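PDB 3ZZ1: beta-d-glucoside glucohydrolase from Hypocrea jecorina, which probably hydrolyses terminal, non-reducing beta-D-glucosyl residues to release beta-D-glucose, a step in cellulose breakdown. Local coordinates for residues A[14-19]-A[295-300]. Sequence-based numbering, arbitrary orientation.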
loop_
_atom_site.group_PDB
_atom_site.type_symbol
_atom_site.label_atom_id
_atom_site.label_comp_id
_atom_site.label_asym_id
_atom_site.label_seq_id
_atom_site.Cartn_x
_atom_site.Cartn_y
_atom_site.Cartn_z
ATOM N N ASP A 14 9.729 23.437 -19.007
ATOM C CA ASP A 14 10.448 24.606 -19.537
ATOM C C ASP A 14 11.870 24.661 -18.981
ATOM O O ASP A 14 12.830 24.830 -19.734
ATOM C CB ASP A 14 9.709 25.911 -19.209
ATOM C CG ASP A 14 8.320 25.981 -19.833
ATOM O OD1 ASP A 14 8.069 25.304 -20.851
ATOM O OD2 ASP A 14 7.473 26.726 -19.301
ATOM N N LYS A 15 11.990 24.510 -17.661
ATOM C CA LYS A 15 13.291 24.469 -16.991
ATOM C C LYS A 15 14.155 23.310 -17.477
ATOM O O LYS A 15 15.357 23.486 -17.712
ATOM C CB LYS A 15 13.119 24.377 -15.472
ATOM C CG LYS A 15 12.662 25.654 -14.808
ATOM C CD LYS A 15 12.280 25.374 -13.360
ATOM C CE LYS A 15 11.584 26.561 -12.721
ATOM N NZ LYS A 15 11.256 26.260 -11.296
ATOM N N ALA A 16 13.544 22.133 -17.620
ATOM C CA ALA A 16 14.265 20.930 -18.042
ATOM C C ALA A 16 14.834 21.059 -19.451
ATOM O O ALA A 16 15.942 20.595 -19.720
ATOM C CB ALA A 16 13.371 19.697 -17.936
ATOM N N LYS A 17 14.074 21.698 -20.342
ATOM C CA LYS A 17 14.491 21.873 -21.736
ATOM C C LYS A 17 15.685 22.815 -21.865
ATOM O O LYS A 17 16.608 22.548 -22.640
ATOM C CB LYS A 17 13.325 22.349 -22.615
ATOM C CG LYS A 17 12.239 21.297 -22.856
ATOM C CD LYS A 17 12.802 20.049 -23.538
ATOM C CE LYS A 17 11.702 19.098 -23.996
ATOM N NZ LYS A 17 12.291 17.781 -24.392
ATOM N N ALA A 18 15.669 23.907 -21.099
ATOM C CA ALA A 18 16.803 24.837 -21.050
ATOM C C ALA A 18 18.082 24.164 -20.539
ATOM O O ALA A 18 19.163 24.414 -21.068
ATOM C CB ALA A 18 16.469 26.062 -20.208
ATOM N N ALA A 19 17.949 23.309 -19.523
ATOM C CA ALA A 19 19.089 22.564 -18.970
ATOM C C ALA A 19 19.651 21.545 -19.967
ATOM O O ALA A 19 20.872 21.416 -20.111
ATOM C CB ALA A 19 18.701 21.880 -17.661
ATOM N N ALA A 295 11.530 16.251 -13.163
ATOM C CA ALA A 295 11.147 15.753 -11.842
ATOM C C ALA A 295 11.949 16.448 -10.750
ATOM O O ALA A 295 11.438 16.725 -9.661
ATOM C CB ALA A 295 11.344 14.243 -11.768
ATOM N N TRP A 296 13.210 16.726 -11.068
ATOM C CA TRP A 296 14.135 17.432 -10.195
ATOM C C TRP A 296 13.691 18.886 -10.013
ATOM O O TRP A 296 13.660 19.402 -8.885
ATOM C CB TRP A 296 15.532 17.335 -10.814
ATOM C CG TRP A 296 16.686 17.889 -10.015
ATOM C CD1 TRP A 296 17.107 17.482 -8.781
ATOM C CD2 TRP A 296 17.610 18.901 -10.442
ATOM N NE1 TRP A 296 18.214 18.202 -8.399
ATOM C CE2 TRP A 296 18.547 19.075 -9.403
ATOM C CE3 TRP A 296 17.731 19.682 -11.601
ATOM C CZ2 TRP A 296 19.594 20.005 -9.484
ATOM C CZ3 TRP A 296 18.774 20.611 -11.682
ATOM C CH2 TRP A 296 19.686 20.764 -10.627
ATOM N N TYR A 297 13.325 19.538 -11.118
ATOM C CA TYR A 297 12.848 20.920 -11.079
ATOM C C TYR A 297 11.473 21.039 -10.434
ATOM O O TYR A 297 11.202 22.013 -9.727
ATOM C CB TYR A 297 12.820 21.532 -12.479
ATOM C CG TYR A 297 14.180 21.934 -13.002
ATOM C CD1 TYR A 297 14.918 22.936 -12.380
ATOM C CD2 TYR A 297 14.722 21.327 -14.133
ATOM C CE1 TYR A 297 16.176 23.317 -12.863
ATOM C CE2 TYR A 297 15.976 21.696 -14.621
ATOM C CZ TYR A 297 16.695 22.690 -13.981
ATOM O OH TYR A 297 17.933 23.064 -14.464
ATOM N N LEU A 298 10.619 20.046 -10.686
ATOM C CA LEU A 298 9.260 19.984 -10.140
ATOM C C LEU A 298 9.251 19.985 -8.616
ATOM O O LEU A 298 8.406 20.627 -7.997
ATOM C CB LEU A 298 8.524 18.735 -10.659
ATOM C CG LEU A 298 7.098 18.446 -10.155
ATOM C CD1 LEU A 298 6.065 19.289 -10.865
ATOM C CD2 LEU A 298 6.761 16.969 -10.311
ATOM N N THR A 299 10.194 19.256 -8.026
ATOM C CA THR A 299 10.290 19.106 -6.576
ATOM C C THR A 299 11.182 20.169 -5.945
ATOM O O THR A 299 11.407 20.151 -4.735
ATOM C CB THR A 299 10.832 17.717 -6.186
ATOM O OG1 THR A 299 11.973 17.406 -6.996
ATOM C CG2 THR A 299 9.766 16.645 -6.385
ATOM N N GLY A 300 11.694 21.082 -6.770
ATOM C CA GLY A 300 12.503 22.201 -6.297
ATOM C C GLY A 300 13.886 21.814 -5.810
ATOM O O GLY A 300 14.514 22.551 -5.055
HETATM O O HOH W 1 12.427 24.340 -9.424
HETATM O O HOH W 2 9.707 23.858 -11.492
HETATM O O HOH W 3 16.715 25.216 -16.529
#
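Tyr297 and Lys15 join two helices of the family 3 glycoside hydrolase: the N-terminal helix 8-20 packs on helix 282-298 of the TIM-barrel-like N-terminal domain. The tight part is the Tyr297 ring. Lys15 CB sits over one face in a CH-pi contact, 3.7 Å from the centroid of the Tyr297 ring and 14° off the normal. Trp296 CE3 lies over the opposite face, so the ring is sandwiched. Ala19 CB meets the ring edge near its plane, 3.5 Å from Tyr297 OH. On the buried side, Ala16 packs against Leu293 and Ala294 of the second helix. Replacing the Tyr297 ring with the methyl of an alanine would probably open a gap between Lys15 CB and Trp296 and cost Ala19 its ring contact. The other side is wet, and no direct hydrogen bond joins the segments. With CG anti to the carbonyl carbon (chi1 -73°) and the chain extended beyond it, Lys15 passes the CG-CD1 rim of the ring, its CD 3.7 Å from Tyr297 CD1. A third water donates to Lys15 O and bonds weakly to Tyr297 OH. Lys15 NZ donates to the other two waters, and both donate to Tyr297 O.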